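Local coordinates for protein transcriptional activator of comK gene (Bacillus halodurans, PDB 2HQB) that probably activates transcription of the comK gene, as a membrane lipoprotein of the BMP family with a fold like that of periplasmic substrate-binding proteins, at residues R159-W164 and D168-L173; E176-K179 and V184-P187. All blocks are in the same frame, centred on the assembly; numbering follows the deposited sequence.

Contact 1: residues R159-W164 and D168-L173; sequences RYVGEW and DKALEL
Leu173 meets the end of edge strand 155-160 with both methyl branches, in the strand-to-helix half of a beta-alpha-beta unit of a periplasmic-binding-protein-like lobe. Its CG stands anti to the carbonyl carbon (chi1 -60°), which sends the isobutyl group from the helix toward the strand. CD1 lies 3.6 Å from Tyr160 O and 3.7 Å from Val161 CG2, while CD2 comes to 3.9 Å from Arg159 CB. The Arg159 side chain runs slantwise over Leu173; beyond CB the arginine bends at chi2 and chi3, and its guanidinium heads away. Val161 turns its two methyls to different neighbours: CG2 to Leu173 and to Ala170 CB, 3.9 Å away, and CG1 to the aliphatic part of Lys169, with CD at 4.1 Å. Lys169, extended throughout, runs past Val161 the opposite way, and its NZ arrives beside Gly162. There NZ and Gly162 N, both donors, sit 3.4 Å apart without a bond. Ile132 of strand 128-133 also packs on Val161 and Leu173. No hydrogen bond joins the segments; the strand end and the loop leaving it meet the helix through apolar packing of methyl and methylene groups, with the lysine ammonium at the more open margin.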
loop_
_atom_site.group_PDB
_atom_site.type_symbol
_atom_site.label_atom_id
_atom_site.label_comp_id
_atom_site.label_asym_id
_atom_site.label_seq_id
_atom_site.Cartn_x
_atom_site.Cartn_y
_atom_site.Cartn_z
ATOM N N ARG A 159 18.023 1.755 -4.984
ATOM C CA ARG A 159 18.384 3.159 -4.775
ATOM C C ARG A 159 17.299 3.733 -3.870
ATOM O O ARG A 159 16.122 3.426 -4.024
ATOM C CB ARG A 159 18.419 3.947 -6.091
ATOM C CG ARG A 159 19.566 3.582 -7.023
ATOM C CD ARG A 159 20.900 3.602 -6.299
ATOM N NE ARG A 159 21.437 2.256 -6.124
ATOM C CZ ARG A 159 22.492 1.788 -6.783
ATOM N NH1 ARG A 159 23.135 2.553 -7.664
ATOM N NH2 ARG A 159 22.912 0.553 -6.561
ATOM N N TYR A 160 17.702 4.565 -2.926
ATOM C CA TYR A 160 16.765 5.170 -1.994
ATOM C C TYR A 160 16.548 6.652 -2.276
ATOM O O TYR A 160 17.499 7.401 -2.433
ATOM C CB TYR A 160 17.272 4.979 -0.542
ATOM C CG TYR A 160 17.177 3.527 -0.083
ATOM C CD1 TYR A 160 18.324 2.741 0.140
ATOM C CD2 TYR A 160 15.935 2.907 0.010
ATOM C CE1 TYR A 160 18.229 1.391 0.420
ATOM C CE2 TYR A 160 15.826 1.571 0.287
ATOM C CZ TYR A 160 16.971 0.806 0.484
ATOM O OH TYR A 160 16.790 -0.551 0.678
ATOM N N VAL A 161 15.291 7.076 -2.372
ATOM C CA VAL A 161 14.999 8.502 -2.544
ATOM C C VAL A 161 14.935 9.026 -1.118
ATOM O O VAL A 161 14.570 8.301 -0.176
ATOM C CB VAL A 161 13.630 8.766 -3.107
ATOM C CG1 VAL A 161 13.435 10.248 -3.246
ATOM C CG2 VAL A 161 13.454 8.065 -4.383
ATOM N N GLY A 162 15.270 10.275 -0.906
ATOM C CA GLY A 162 15.179 10.697 0.476
ATOM C C GLY A 162 13.772 10.527 1.032
ATOM O O GLY A 162 13.600 10.209 2.200
ATOM N N GLU A 163 12.762 10.798 0.193
ATOM C CA GLU A 163 11.350 10.690 0.589
ATOM C C GLU A 163 10.344 10.177 -0.462
ATOM O O GLU A 163 10.727 9.612 -1.483
ATOM C CB GLU A 163 10.846 12.023 1.137
ATOM C CG GLU A 163 9.374 11.909 1.566
ATOM C CD GLU A 163 8.965 12.911 2.603
ATOM O OE1 GLU A 163 9.311 14.106 2.401
ATOM O OE2 GLU A 163 8.301 12.496 3.597
ATOM N N TRP A 164 9.054 10.368 -0.204
ATOM C CA TRP A 164 8.021 9.889 -1.107
ATOM C C TRP A 164 7.542 10.829 -2.207
ATOM O O TRP A 164 6.860 10.399 -3.133
ATOM C CB TRP A 164 6.781 9.473 -0.339
ATOM C CG TRP A 164 7.005 8.731 0.904
ATOM C CD1 TRP A 164 7.115 9.248 2.152
ATOM C CD2 TRP A 164 7.044 7.309 1.049
ATOM N NE1 TRP A 164 7.204 8.234 3.079
ATOM C CE2 TRP A 164 7.170 7.035 2.423
ATOM C CE3 TRP A 164 6.990 6.241 0.151
ATOM C CZ2 TRP A 164 7.245 5.744 2.915
ATOM C CZ3 TRP A 164 7.064 4.971 0.638
ATOM C CH2 TRP A 164 7.193 4.724 2.009
ATOM N N ASP A 168 11.914 14.424 -8.670
ATOM C CA ASP A 168 13.154 14.886 -9.247
ATOM C C ASP A 168 14.237 13.853 -8.991
ATOM O O ASP A 168 14.697 13.193 -9.930
ATOM C CB ASP A 168 13.502 16.219 -8.612
ATOM C CG ASP A 168 14.448 17.023 -9.446
ATOM O OD1 ASP A 168 14.543 16.735 -10.652
ATOM O OD2 ASP A 168 15.074 17.949 -8.897
ATOM N N LYS A 169 14.619 13.706 -7.722
ATOM C CA LYS A 169 15.640 12.761 -7.313
ATOM C C LYS A 169 15.295 11.360 -7.809
ATOM O O LYS A 169 16.140 10.662 -8.358
ATOM C CB LYS A 169 15.756 12.744 -5.786
ATOM C CG LYS A 169 16.979 11.973 -5.254
ATOM C CD LYS A 169 17.085 12.090 -3.734
ATOM C CE LYS A 169 18.309 11.352 -3.183
ATOM N NZ LYS A 169 18.374 11.341 -1.680
ATOM N N ALA A 170 14.046 10.949 -7.607
ATOM C CA ALA A 170 13.603 9.631 -8.030
ATOM C C ALA A 170 13.888 9.439 -9.506
ATOM O O ALA A 170 14.251 8.330 -9.947
ATOM C CB ALA A 170 12.113 9.476 -7.774
ATOM N N LEU A 171 13.704 10.510 -10.282
ATOM C CA LEU A 171 13.951 10.407 -11.702
ATOM C C LEU A 171 15.457 10.301 -11.946
ATOM O O LEU A 171 15.880 9.539 -12.846
ATOM C CB LEU A 171 13.339 11.580 -12.468
ATOM C CG LEU A 171 11.861 11.473 -12.853
ATOM C CD1 LEU A 171 11.419 12.854 -13.278
ATOM C CD2 LEU A 171 11.608 10.434 -13.980
ATOM N N GLU A 172 16.268 11.025 -11.162
ATOM C CA GLU A 172 17.722 10.911 -11.324
ATOM C C GLU A 172 18.142 9.459 -11.056
ATOM O O GLU A 172 18.911 8.879 -11.822
ATOM C CB GLU A 172 18.469 11.818 -10.363
ATOM C CG GLU A 172 18.199 13.277 -10.571
ATOM C CD GLU A 172 18.747 14.104 -9.429
ATOM O OE1 GLU A 172 19.970 13.990 -9.174
ATOM O OE2 GLU A 172 17.960 14.849 -8.786
ATOM N N LEU A 173 17.642 8.875 -9.970
ATOM C CA LEU A 173 17.955 7.493 -9.659
ATOM C C LEU A 173 17.523 6.599 -10.829
ATOM O O LEU A 173 18.205 5.624 -11.146
ATOM C CB LEU A 173 17.253 7.055 -8.372
ATOM C CG LEU A 173 17.609 7.835 -7.105
ATOM C CD1 LEU A 173 16.782 7.307 -5.926
ATOM C CD2 LEU A 173 19.097 7.721 -6.820
#

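Contact 2: residues E176-K179 and V184-P187; sequences ELQK and VFYP
With chi1 at -56°, CG of Phe185 is anti to its carbonyl carbon and the ring projects from strand 184-186 toward the last turn of helix 167-178. Strand 155-160, this helix and strand 184-186 form a right-handed beta-alpha-beta crossover, the repeating connection of the Rossmann-like domains in periplasmic binding proteins; both strands flank 128-133, one on each side, in the same parallel order. On the strand itself, backbone hydrogen bonds tie Phe185 to Phe206 and Ile208 of the neighbouring strand 206-211. Gln178 approaches from the helix: its CG is anti to the backbone N (chi1 -170°) and the chain bends at chi2, bringing the terminal amide back to the far end of the phenyl group. The two side chains cross at about a right angle, and the amide plane is inclined 54° to the ring. Phe174 packs edge-to-face with the same ring, and Ile200 of helix 193-203 touches it too; the buried phenyl group is thus touched by residues of both helices. Leu177 meets the ring at its edge, near the ring plane, where its CB lies 3.9 Å from Phe185 CE2.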
loop_
_atom_site.group_PDB
_atom_site.type_symbol
_atom_site.label_atom_id
_atom_site.label_comp_id
_atom_site.label_asym_id
_atom_site.label_seq_id
_atom_site.Cartn_x
_atom_site.Cartn_y
_atom_site.Cartn_z
ATOM N N GLU A 176 20.277 7.190 -13.473
ATOM C CA GLU A 176 21.456 6.502 -12.956
ATOM C C GLU A 176 21.443 4.989 -13.265
ATOM O O GLU A 176 22.368 4.463 -13.889
ATOM C CB GLU A 176 21.504 6.634 -11.444
ATOM C CG GLU A 176 22.252 7.802 -10.901
ATOM C CD GLU A 176 22.556 7.577 -9.442
ATOM O OE1 GLU A 176 23.053 6.467 -9.125
ATOM O OE2 GLU A 176 22.293 8.489 -8.623
ATOM N N LEU A 177 20.412 4.295 -12.777
ATOM C CA LEU A 177 20.284 2.863 -12.988
ATOM C C LEU A 177 20.074 2.586 -14.463
ATOM O O LEU A 177 20.216 1.437 -14.939
ATOM C CB LEU A 177 19.094 2.314 -12.215
ATOM C CG LEU A 177 19.149 2.372 -10.707
ATOM C CD1 LEU A 177 17.795 1.957 -10.178
ATOM C CD2 LEU A 177 20.252 1.468 -10.202
ATOM N N GLN A 178 19.695 3.634 -15.188
ATOM C CA GLN A 178 19.494 3.475 -16.622
ATOM C C GLN A 178 20.886 3.146 -17.169
ATOM O O GLN A 178 21.082 2.133 -17.838
ATOM C CB GLN A 178 18.952 4.769 -17.251
ATOM C CG GLN A 178 18.494 4.607 -18.699
ATOM C CD GLN A 178 17.162 3.888 -18.822
ATOM O OE1 GLN A 178 16.877 2.946 -18.077
ATOM N NE2 GLN A 178 16.343 4.322 -19.775
ATOM N N LYS A 179 21.852 3.994 -16.833
ATOM C CA LYS A 179 23.232 3.816 -17.256
ATOM C C LYS A 179 23.891 2.607 -16.581
ATOM O O LYS A 179 25.093 2.590 -16.364
ATOM C CB LYS A 179 24.037 5.082 -16.932
ATOM C CG LYS A 179 23.450 6.348 -17.512
ATOM C CD LYS A 179 24.279 7.579 -17.161
ATOM C CE LYS A 179 23.590 8.844 -17.699
ATOM N NZ LYS A 179 24.353 10.091 -17.422
ATOM N N VAL A 184 14.017 -3.268 -15.791
ATOM C CA VAL A 184 12.732 -3.494 -15.146
ATOM C C VAL A 184 12.823 -2.722 -13.836
ATOM O O VAL A 184 13.735 -2.960 -13.034
ATOM C CB VAL A 184 12.488 -4.980 -14.869
ATOM C CG1 VAL A 184 11.084 -5.192 -14.336
ATOM C CG2 VAL A 184 12.699 -5.768 -16.137
ATOM N N PHE A 185 11.894 -1.788 -13.635
ATOM C CA PHE A 185 11.881 -0.964 -12.427
ATOM C C PHE A 185 10.659 -1.087 -11.472
ATOM O O PHE A 185 9.505 -1.338 -11.872
ATOM C CB PHE A 185 12.093 0.491 -12.820
ATOM C CG PHE A 185 13.357 0.730 -13.606
ATOM C CD1 PHE A 185 13.427 0.419 -14.960
ATOM C CD2 PHE A 185 14.460 1.336 -13.008
ATOM C CE1 PHE A 185 14.574 0.717 -15.716
ATOM C CE2 PHE A 185 15.613 1.643 -13.755
ATOM C CZ PHE A 185 15.664 1.333 -15.111
ATOM N N TYR A 186 10.957 -0.942 -10.184
ATOM C CA TYR A 186 9.965 -1.009 -9.122
ATOM C C TYR A 186 10.096 0.318 -8.385
ATOM O O TYR A 186 10.868 0.418 -7.430
ATOM C CB TYR A 186 10.295 -2.164 -8.171
ATOM C CG TYR A 186 9.236 -2.399 -7.125
ATOM C CD1 TYR A 186 7.874 -2.215 -7.417
ATOM C CD2 TYR A 186 9.575 -2.829 -5.847
ATOM C CE1 TYR A 186 6.867 -2.462 -6.446
ATOM C CE2 TYR A 186 8.570 -3.077 -4.880
ATOM C CZ TYR A 186 7.227 -2.891 -5.200
ATOM O OH TYR A 186 6.256 -3.174 -4.274
ATOM N N PRO A 187 9.377 1.364 -8.838
ATOM C CA PRO A 187 9.490 2.668 -8.150
ATOM C C PRO A 187 8.489 2.711 -6.996
ATOM O O PRO A 187 7.367 3.201 -7.121
ATOM C CB PRO A 187 9.237 3.671 -9.277
ATOM C CG PRO A 187 8.276 2.922 -10.207
ATOM C CD PRO A 187 8.576 1.444 -10.080
#

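Contacts 1 and 2 are the strand-to-helix and helix-to-strand halves of one crossover, their centres about 11 Å apart, and both press helix 167-178 onto the same mixed sheet. Contact 1 fixes an early part of the helix against edge strand 155-160; contact 2 fixes its last turn against 184-186, two strands further in. Arg159 CG packs at 3.9 Å on Leu177 CD2, which links the two contacts directly. Helix 193-203 borders both, through Val196 on Ala170 in contact 1 and Ile200 on Phe185 in contact 2. Both lie in the lobe built on the mixed sheet; the centres of contacts 1 and 2 lie about 18 and 21 Å from the centre of the chain.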